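Local coordinates for pumilio homology domain family member 4 (Saccharomyces cerevisiae, PDB 3BWT), which binds mRNA through its domain of eight Pumilio repeats, the part of the longer protein described here, and is linked to regulation of transcription, at residues Y11-H16 with A42-T47; K48-V52 with L79-S83; E272-Q276 with I309-L313; Y303-S307 with G329-L333. The contacts are given in a common frame with arbitrary orientation. Numbering follows the deposited sequence.

Contact 1 of 4, residues Y11-H16 with A42-T47; sequences YIGSIH and AIFEET
Tyr11 opens a type II beta turn that ends at Ser14, whose N bonds back to Tyr11 O at 2.6 Å. Ile12 (phi/psi -52/125, rotamer mm) extends CD1 to 3.8 Å from Ala42 CB on helix 37-47. Gly13 follows at phi/psi 91/0, where a CB would strike the preceding carbonyl oxygen; its N donates to Glu46 OE2 at 2.5 Å. The turn leads into helix 15-18, and the Ile15 N donates to Glu46 OE1 at 3.1 Å, so one carboxylate, carried on an mt side chain, receives two backbone NH groups. This joins the short first helix of a Pumilio repeat to its third helix. Ile15 (mt) points across as a knob into the hole formed by Ala42, Ile43, Glu46 and Thr47: its CD1 is 3.9 Å from Ala42 CB, and its CG2 is 4.1 Å from both Ile43 CG1 and Thr47 CG2. At His16, whose CA is 5.9 Å from that of Thr47, CB rests 3.8 Å from Glu46 O.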
# COMPACT_ATOMS: atom_id res chain seq x y z
N TYR A 11 -26.79 10.14 -32.93
CA TYR A 11 -26.89 9.00 -32.03
C TYR A 11 -27.87 9.22 -30.89
O TYR A 11 -28.16 8.30 -30.12
CB TYR A 11 -25.50 8.59 -31.52
CG TYR A 11 -24.67 7.95 -32.61
CD1 TYR A 11 -25.02 6.71 -33.13
CD2 TYR A 11 -23.56 8.60 -33.15
CE1 TYR A 11 -24.28 6.11 -34.13
CE2 TYR A 11 -22.81 8.00 -34.17
CZ TYR A 11 -23.18 6.75 -34.65
OH TYR A 11 -22.46 6.13 -35.66
N ILE A 12 -28.39 10.44 -30.81
CA ILE A 12 -29.35 10.79 -29.78
C ILE A 12 -30.49 9.79 -29.78
O ILE A 12 -31.12 9.55 -30.81
CB ILE A 12 -29.90 12.20 -29.99
CG1 ILE A 12 -28.77 13.22 -29.87
CG2 ILE A 12 -30.98 12.51 -28.97
CD1 ILE A 12 -28.19 13.35 -28.48
N GLY A 13 -30.73 9.19 -28.62
CA GLY A 13 -31.75 8.17 -28.49
C GLY A 13 -31.20 6.78 -28.71
O GLY A 13 -31.92 5.79 -28.62
N SER A 14 -29.90 6.70 -28.99
CA SER A 14 -29.26 5.42 -29.27
C SER A 14 -27.86 5.38 -28.67
O SER A 14 -27.06 4.49 -28.98
CB SER A 14 -29.19 5.18 -30.78
OG SER A 14 -30.40 5.60 -31.40
N ILE A 15 -27.57 6.34 -27.81
CA ILE A 15 -26.25 6.47 -27.19
C ILE A 15 -25.84 5.22 -26.41
O ILE A 15 -24.68 4.79 -26.48
CB ILE A 15 -26.15 7.74 -26.31
CG1 ILE A 15 -25.96 8.97 -27.21
CG2 ILE A 15 -25.01 7.62 -25.31
CD1 ILE A 15 -26.20 10.30 -26.54
N HIS A 16 -26.77 4.64 -25.67
CA HIS A 16 -26.43 3.48 -24.86
C HIS A 16 -25.93 2.34 -25.72
O HIS A 16 -25.03 1.60 -25.32
CB HIS A 16 -27.62 3.01 -24.03
CG HIS A 16 -27.41 1.69 -23.37
ND1 HIS A 16 -27.86 0.50 -23.91
CD2 HIS A 16 -26.79 1.36 -22.21
CE1 HIS A 16 -27.53 -0.50 -23.12
NE2 HIS A 16 -26.88 -0.01 -22.07
N ALA A 42 -26.38 14.75 -22.85
CA ALA A 42 -26.96 13.73 -23.70
C ALA A 42 -26.54 12.36 -23.21
O ALA A 42 -27.35 11.43 -23.13
CB ALA A 42 -26.51 13.94 -25.12
N ILE A 43 -25.26 12.23 -22.89
CA ILE A 43 -24.72 10.95 -22.48
C ILE A 43 -25.16 10.60 -21.06
O ILE A 43 -25.46 9.44 -20.77
CB ILE A 43 -23.19 10.93 -22.65
CG1 ILE A 43 -22.86 10.90 -24.14
CG2 ILE A 43 -22.58 9.72 -21.94
CD1 ILE A 43 -21.44 11.29 -24.46
N PHE A 44 -25.23 11.60 -20.19
CA PHE A 44 -25.75 11.39 -18.85
C PHE A 44 -27.19 10.88 -18.90
O PHE A 44 -27.54 9.91 -18.23
CB PHE A 44 -25.67 12.68 -18.02
CG PHE A 44 -26.46 12.65 -16.74
CD1 PHE A 44 -25.91 12.12 -15.58
CD2 PHE A 44 -27.75 13.17 -16.69
CE1 PHE A 44 -26.64 12.10 -14.39
CE2 PHE A 44 -28.48 13.15 -15.51
CZ PHE A 44 -27.92 12.62 -14.36
N GLU A 45 -28.03 11.53 -19.69
CA GLU A 45 -29.43 11.14 -19.74
C GLU A 45 -29.65 9.72 -20.27
O GLU A 45 -30.53 9.01 -19.80
CB GLU A 45 -30.26 12.14 -20.54
CG GLU A 45 -30.32 13.50 -19.92
CD GLU A 45 -30.98 13.51 -18.54
OE1 GLU A 45 -31.59 12.49 -18.15
OE2 GLU A 45 -30.88 14.56 -17.85
N GLU A 46 -28.83 9.30 -21.23
CA GLU A 46 -29.02 7.99 -21.85
C GLU A 46 -28.26 6.84 -21.19
O GLU A 46 -28.49 5.68 -21.52
CB GLU A 46 -28.73 8.04 -23.35
CG GLU A 46 -29.74 8.86 -24.12
CD GLU A 46 -29.73 8.57 -25.59
OE1 GLU A 46 -29.84 7.38 -25.95
OE2 GLU A 46 -29.60 9.53 -26.39
N THR A 47 -27.35 7.15 -20.26
CA THR A 47 -26.60 6.10 -19.58
C THR A 47 -26.79 6.05 -18.06
O THR A 47 -26.34 5.12 -17.41
CB THR A 47 -25.09 6.17 -19.87
OG1 THR A 47 -24.50 7.19 -19.05
CG2 THR A 47 -24.82 6.48 -21.33

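Contact 2 of 4, residues K48-V52 with L79-S83; sequences KDYTV and LTKIS
This is a mainly apolar helix-to-helix contact in the second Pumilio repeat, at its border with the third, between the start of the short first helix, 51-55, and the last turn of the third helix, 73-83. No hydrogen bond crosses it, and 282 Å² is buried. Lys48 and Asp49 form a 3-10 segment, Tyr50 takes the N-cap position, and Thr51 and Val52 begin the helix. The register advances in the same sense on both segments: the CA of Lys48 is 6.3 Å from that of Leu79, that of Val52 5.7 Å from that of Ser83. Thr51 (chi1 p) points across, with CG2 3.5 Å from Leu79 CD2 and OG1 3.7 Å from Ser83 CB. Ile82 (mt) points back toward 48-52; its CD1 is 4.3 Å from Lys48 CB and its CG2 4.0 Å from Thr51 OG1. Ser83 (p) turns its OG onto its own helix, donating to Leu79 O at 2.7 Å, while its CA lies 4.1 Å from Val52 CG2. The ammonium of Lys48 forms a salt bridge with Glu45. Val52 and Ser83 meet Ile90 of helix 87-92, Leu79 reaches Leu67 and Leu68 of helix 60-70, and Ser83 touches Leu103 of helix 96-106.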
# COMPACT_ATOMS: atom_id res chain seq x y z
N LYS A 48 -27.45 7.05 -17.49
CA LYS A 48 -27.61 7.08 -16.04
C LYS A 48 -28.25 5.81 -15.45
O LYS A 48 -27.87 5.34 -14.38
CB LYS A 48 -28.38 8.33 -15.60
CG LYS A 48 -29.81 8.39 -16.08
CD LYS A 48 -30.42 9.76 -15.79
CE LYS A 48 -31.87 9.83 -16.27
NZ LYS A 48 -32.48 11.11 -15.83
N ASP A 49 -29.21 5.24 -16.16
CA ASP A 49 -29.92 4.10 -15.62
C ASP A 49 -29.06 2.84 -15.63
O ASP A 49 -29.38 1.84 -14.99
CB ASP A 49 -31.20 3.88 -16.39
CG ASP A 49 -32.27 4.85 -16.00
OD1 ASP A 49 -32.48 5.03 -14.78
OD2 ASP A 49 -32.90 5.44 -16.91
N TYR A 50 -27.96 2.90 -16.36
CA TYR A 50 -27.13 1.74 -16.56
C TYR A 50 -25.70 1.96 -16.05
O TYR A 50 -24.78 1.27 -16.46
CB TYR A 50 -27.12 1.40 -18.05
CG TYR A 50 -28.51 1.33 -18.61
CD1 TYR A 50 -29.31 0.22 -18.40
CD2 TYR A 50 -29.04 2.40 -19.33
CE1 TYR A 50 -30.60 0.16 -18.91
CE2 TYR A 50 -30.34 2.35 -19.85
CZ TYR A 50 -31.11 1.22 -19.63
OH TYR A 50 -32.39 1.16 -20.14
N THR A 51 -25.53 2.90 -15.13
CA THR A 51 -24.18 3.24 -14.70
C THR A 51 -23.44 2.03 -14.14
O THR A 51 -22.28 1.81 -14.48
CB THR A 51 -24.11 4.50 -13.74
OG1 THR A 51 -24.24 4.10 -12.37
CG2 THR A 51 -25.18 5.51 -14.08
N VAL A 52 -24.11 1.23 -13.31
CA VAL A 52 -23.46 0.07 -12.70
C VAL A 52 -22.94 -0.88 -13.77
O VAL A 52 -21.81 -1.38 -13.71
CB VAL A 52 -24.39 -0.70 -11.76
CG1 VAL A 52 -23.61 -1.78 -11.02
CG2 VAL A 52 -25.04 0.22 -10.77
N LEU A 79 -25.39 10.10 -10.46
CA LEU A 79 -24.61 8.91 -10.77
C LEU A 79 -24.16 8.24 -9.48
O LEU A 79 -24.15 7.01 -9.38
CB LEU A 79 -23.41 9.25 -11.65
CG LEU A 79 -23.77 9.77 -13.05
CD1 LEU A 79 -22.54 9.81 -13.97
CD2 LEU A 79 -24.87 8.93 -13.67
N THR A 80 -23.79 9.05 -8.49
CA THR A 80 -23.35 8.50 -7.21
C THR A 80 -24.51 7.80 -6.52
O THR A 80 -24.35 6.71 -5.98
CB THR A 80 -22.78 9.58 -6.23
OG1 THR A 80 -21.73 10.34 -6.87
CG2 THR A 80 -22.23 8.93 -4.97
N LYS A 81 -25.69 8.42 -6.53
CA LYS A 81 -26.84 7.84 -5.83
C LYS A 81 -27.29 6.52 -6.44
O LYS A 81 -27.67 5.60 -5.72
CB LYS A 81 -28.01 8.82 -5.75
CG LYS A 81 -27.78 9.97 -4.75
CD LYS A 81 -28.97 10.93 -4.70
CE LYS A 81 -28.75 12.04 -3.66
NZ LYS A 81 -29.96 12.90 -3.49
N ILE A 82 -27.23 6.42 -7.76
CA ILE A 82 -27.67 5.23 -8.46
C ILE A 82 -26.70 4.08 -8.25
O ILE A 82 -27.11 2.92 -8.05
CB ILE A 82 -27.81 5.50 -9.98
CG1 ILE A 82 -29.05 6.37 -10.26
CG2 ILE A 82 -27.86 4.20 -10.78
CD1 ILE A 82 -29.24 6.72 -11.73
N SER A 83 -25.41 4.39 -8.28
CA SER A 83 -24.40 3.35 -8.17
C SER A 83 -24.12 2.93 -6.73
O SER A 83 -23.73 1.79 -6.49
CB SER A 83 -23.10 3.77 -8.86
OG SER A 83 -22.62 5.00 -8.36

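Contact 3 of 4, residues E272-Q276 with I309-L313; sequences ETGIQ and IVAPL
Near the C-terminal end of the alpha-solenoid, the start of the eighth Pumilio repeat (272-276) meshes with the end of helix 300-310 and the residues just after it. Residues 272-276 belong to helix 256-279, kinked at 272 and 273, where the N atoms lack a bond to the preceding turn; Gln276 N to Glu272 O, 2.8 Å, restores the helical pattern. Ile309 and Val310 belong to helix 300-310, and residues 311-313 keep helical angles through Pro312, with Leu313 N bonded to Val310 O at 2.9 Å. The CA atoms pair Glu272 with Ile309 (6.1 Å), Ile275 with Val310 (7.1 Å) and Gln276 with Leu313 (7.1 Å). Ile275 (mt) points across and fills the hollow between Ile309, Val310 and Leu313: its CD1 lies 3.9 Å from Ile309 CG2, and its CG2 3.9 Å from Val310 CG2 and 4.3 Å from Leu313 CD1. In return Leu313 (mt) enters the space among Glu272, Ile275 and Gln276. The extended Glu272 (tt) lays its methylene groups against Ile309 and Leu313, with CG 3.9 Å from Ile309 CG2 and 4.0 Å from Leu313 CD1. The chain of Gln276 (tt) lies flat on the leucine, with CG 3.6 Å from Leu313 CD2.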
# COMPACT_ATOMS: atom_id res chain seq x y z
N GLU A 272 30.25 -14.95 18.78
CA GLU A 272 30.76 -15.73 17.65
C GLU A 272 29.74 -16.78 17.19
O GLU A 272 29.61 -17.05 16.00
CB GLU A 272 32.12 -16.37 17.96
CG GLU A 272 32.84 -16.89 16.70
CD GLU A 272 34.36 -16.98 16.85
OE1 GLU A 272 34.82 -17.70 17.76
OE2 GLU A 272 35.09 -16.35 16.04
N THR A 273 29.01 -17.36 18.14
CA THR A 273 27.98 -18.32 17.80
C THR A 273 26.86 -17.69 16.95
O THR A 273 26.54 -18.19 15.86
CB THR A 273 27.39 -18.98 19.06
OG1 THR A 273 28.26 -20.05 19.47
CG2 THR A 273 26.01 -19.54 18.79
N GLY A 274 26.28 -16.60 17.43
CA GLY A 274 25.26 -15.90 16.69
C GLY A 274 25.77 -15.42 15.34
O GLY A 274 25.11 -15.59 14.31
N ILE A 275 26.94 -14.80 15.34
CA ILE A 275 27.49 -14.29 14.10
C ILE A 275 27.79 -15.42 13.12
O ILE A 275 27.57 -15.28 11.92
CB ILE A 275 28.74 -13.42 14.36
CG1 ILE A 275 28.30 -12.00 14.73
CG2 ILE A 275 29.63 -13.38 13.13
CD1 ILE A 275 29.27 -11.28 15.62
N GLN A 276 28.26 -16.55 13.63
CA GLN A 276 28.52 -17.71 12.78
C GLN A 276 27.20 -18.23 12.22
O GLN A 276 27.13 -18.73 11.09
CB GLN A 276 29.23 -18.81 13.55
CG GLN A 276 29.86 -19.87 12.65
CD GLN A 276 30.14 -21.18 13.37
OE1 GLN A 276 30.78 -22.08 12.82
NE2 GLN A 276 29.67 -21.29 14.61
N ILE A 309 35.49 -10.90 14.63
CA ILE A 309 34.76 -12.14 14.87
C ILE A 309 34.45 -12.87 13.57
O ILE A 309 34.46 -14.10 13.52
CB ILE A 309 33.45 -11.88 15.60
CG1 ILE A 309 33.73 -11.33 16.99
CG2 ILE A 309 32.63 -13.16 15.65
CD1 ILE A 309 32.48 -11.10 17.81
N VAL A 310 34.17 -12.10 12.53
CA VAL A 310 33.83 -12.66 11.23
C VAL A 310 35.02 -13.29 10.51
O VAL A 310 34.90 -14.38 9.95
CB VAL A 310 33.21 -11.60 10.30
CG1 VAL A 310 33.09 -12.15 8.89
CG2 VAL A 310 31.86 -11.13 10.84
N ALA A 311 36.16 -12.61 10.51
CA ALA A 311 37.30 -13.03 9.69
C ALA A 311 37.88 -14.42 10.03
O ALA A 311 38.33 -15.14 9.12
CB ALA A 311 38.40 -11.96 9.70
N PRO A 312 37.89 -14.79 11.32
CA PRO A 312 38.31 -16.14 11.72
C PRO A 312 37.41 -17.22 11.13
O PRO A 312 37.83 -18.37 10.98
CB PRO A 312 38.17 -16.12 13.24
CG PRO A 312 38.26 -14.69 13.61
CD PRO A 312 37.63 -13.93 12.49
N LEU A 313 36.18 -16.85 10.80
CA LEU A 313 35.20 -17.82 10.34
C LEU A 313 35.29 -18.03 8.85
O LEU A 313 34.85 -19.06 8.33
CB LEU A 313 33.79 -17.37 10.74
CG LEU A 313 33.54 -17.50 12.24
CD1 LEU A 313 32.37 -16.64 12.72
CD2 LEU A 313 33.34 -18.97 12.58

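Contact 4 of 4, residues Y303-S307 with G329-L333; sequences YKRLS and GMLHL
One tyrosine ring dominates this contact, reaching from helix 300-310 into the last residues of the chain, which form no regular helix or strand. Tyr303 (chi1 t, chi2 77°) points its CB across and carries its hydroxyl into the backbone of 330-333. Tyr303 OH lies 2.9 Å from Met330 O and 2.7 Å from Leu331 O, two carbonyls competing for a single proton; the model crowds this hydroxyl, so its exact place, and which carbonyl it bonds, stay unsettled. Met330 O sits at the ring edge, near its plane. One turn on, Ser307 (m) donates its OG to Tyr303 O at 3.0 Å, within its own helix, while the same OG lies 3.8 Å from Leu331 CD2. The CA atoms of Ser307 and Leu331 are 6.1 Å apart. Leu331 starts with CB directed away, but an off-well chi1 of -95° and chi2 t bring its CD2 back to the helix. Leu333, the last residue, points across: its CB is 3.6 Å from Tyr303 OH and its CD2 4.4 Å from Tyr303 CE1. The tyrosine ring also makes an edge-to-face contact with His296 of helix 284-298, which Leu333 touches as well, while Leu306 packs on Ile263 and Leu267 of helix 256-279. Here the C-terminal tail covers the third helix of the last Pumilio repeat, at the end of the alpha-solenoid of the Pumilio homology domain.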
# COMPACT_ATOMS: atom_id res chain seq x y z
N TYR A 303 32.67 -1.71 13.54
CA TYR A 303 33.09 -2.41 12.33
C TYR A 303 34.29 -3.33 12.58
O TYR A 303 34.29 -4.50 12.19
CB TYR A 303 33.44 -1.40 11.24
CG TYR A 303 34.04 -2.02 10.00
CD1 TYR A 303 33.24 -2.68 9.07
CD2 TYR A 303 35.41 -1.95 9.75
CE1 TYR A 303 33.79 -3.25 7.92
CE2 TYR A 303 35.97 -2.51 8.61
CZ TYR A 303 35.15 -3.16 7.70
OH TYR A 303 35.70 -3.72 6.57
N LYS A 304 35.30 -2.78 13.23
CA LYS A 304 36.48 -3.54 13.59
C LYS A 304 36.09 -4.66 14.54
O LYS A 304 36.63 -5.77 14.46
CB LYS A 304 37.54 -2.63 14.21
CG LYS A 304 38.14 -1.63 13.22
CD LYS A 304 38.45 -2.31 11.88
CE LYS A 304 39.17 -1.39 10.91
NZ LYS A 304 39.48 -2.09 9.62
N ARG A 305 35.15 -4.38 15.43
CA ARG A 305 34.67 -5.39 16.35
C ARG A 305 33.98 -6.55 15.62
O ARG A 305 34.27 -7.73 15.89
CB ARG A 305 33.78 -4.78 17.42
CG ARG A 305 33.33 -5.80 18.44
CD ARG A 305 32.51 -5.18 19.55
NE ARG A 305 32.06 -6.18 20.52
CZ ARG A 305 31.32 -5.92 21.59
NH1 ARG A 305 30.95 -4.67 21.87
NH2 ARG A 305 30.97 -6.90 22.40
N LEU A 306 33.08 -6.23 14.71
CA LEU A 306 32.45 -7.23 13.86
C LEU A 306 33.48 -7.98 13.02
O LEU A 306 33.46 -9.20 12.95
CB LEU A 306 31.44 -6.58 12.93
CG LEU A 306 30.19 -5.90 13.50
CD1 LEU A 306 29.43 -5.22 12.39
CD2 LEU A 306 29.32 -6.92 14.18
N SER A 307 34.35 -7.22 12.35
CA SER A 307 35.36 -7.82 11.49
C SER A 307 36.15 -8.91 12.20
O SER A 307 36.40 -9.97 11.62
CB SER A 307 36.32 -6.75 10.99
OG SER A 307 35.71 -5.95 10.01
N GLY A 329 33.86 -9.60 1.05
CA GLY A 329 33.88 -8.32 0.37
C GLY A 329 33.66 -7.16 1.31
O GLY A 329 33.99 -6.02 1.00
N MET A 330 33.11 -7.46 2.49
CA MET A 330 32.76 -6.41 3.43
C MET A 330 33.85 -6.23 4.48
O MET A 330 33.69 -5.44 5.41
CB MET A 330 31.43 -6.74 4.13
CG MET A 330 30.32 -7.20 3.19
SD MET A 330 29.88 -5.97 1.95
CE MET A 330 29.79 -4.50 2.97
N LEU A 331 34.95 -6.94 4.32
CA LEU A 331 35.87 -7.17 5.44
C LEU A 331 36.97 -6.15 5.73
O LEU A 331 37.28 -5.91 6.90
CB LEU A 331 36.46 -8.57 5.39
CG LEU A 331 35.66 -9.53 6.26
CD1 LEU A 331 36.48 -10.78 6.55
CD2 LEU A 331 35.24 -8.83 7.55
N HIS A 332 37.58 -5.57 4.71
CA HIS A 332 38.72 -4.70 4.99
C HIS A 332 38.50 -3.23 4.61
O HIS A 332 39.07 -2.34 5.23
CB HIS A 332 40.00 -5.27 4.38
CG HIS A 332 40.30 -6.67 4.85
ND1 HIS A 332 40.81 -6.94 6.10
CD2 HIS A 332 40.12 -7.87 4.24
CE1 HIS A 332 40.95 -8.25 6.23
NE2 HIS A 332 40.54 -8.83 5.12
N LEU A 333 37.67 -3.02 3.60
CA LEU A 333 37.19 -1.69 3.22
C LEU A 333 38.03 -0.53 3.76
O LEU A 333 38.08 0.55 3.17
CB LEU A 333 35.73 -1.53 3.66
CG LEU A 333 34.66 -2.17 2.77
CD1 LEU A 333 35.23 -3.34 1.99
CD2 LEU A 333 33.46 -2.60 3.61

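In the fold
Contacts 1, 2 and 3 repeat one theme, first helical element against third helix, in repeats 1, 2 and 8 of the solenoid. Contacts 1 and 2, with centres 14 Å apart, are joined by Phe44 CE1 on Leu79 CD2 (3.7 Å) and His16 CD2 on Tyr50 CD2 (3.8 Å). At the other end, contacts 3 and 4 share helix 300-310, their centres 12 Å apart, and Leu331 CD1 meets Ala311 CB at 3.9 Å. Between the two ends, the centres of contacts 1 and 3 are about 75 Å apart. As in other PUF proteins, RNA probably lies along the second helices, such as 22-34, 60-70 and 284-298, which contribute no segment to these contacts.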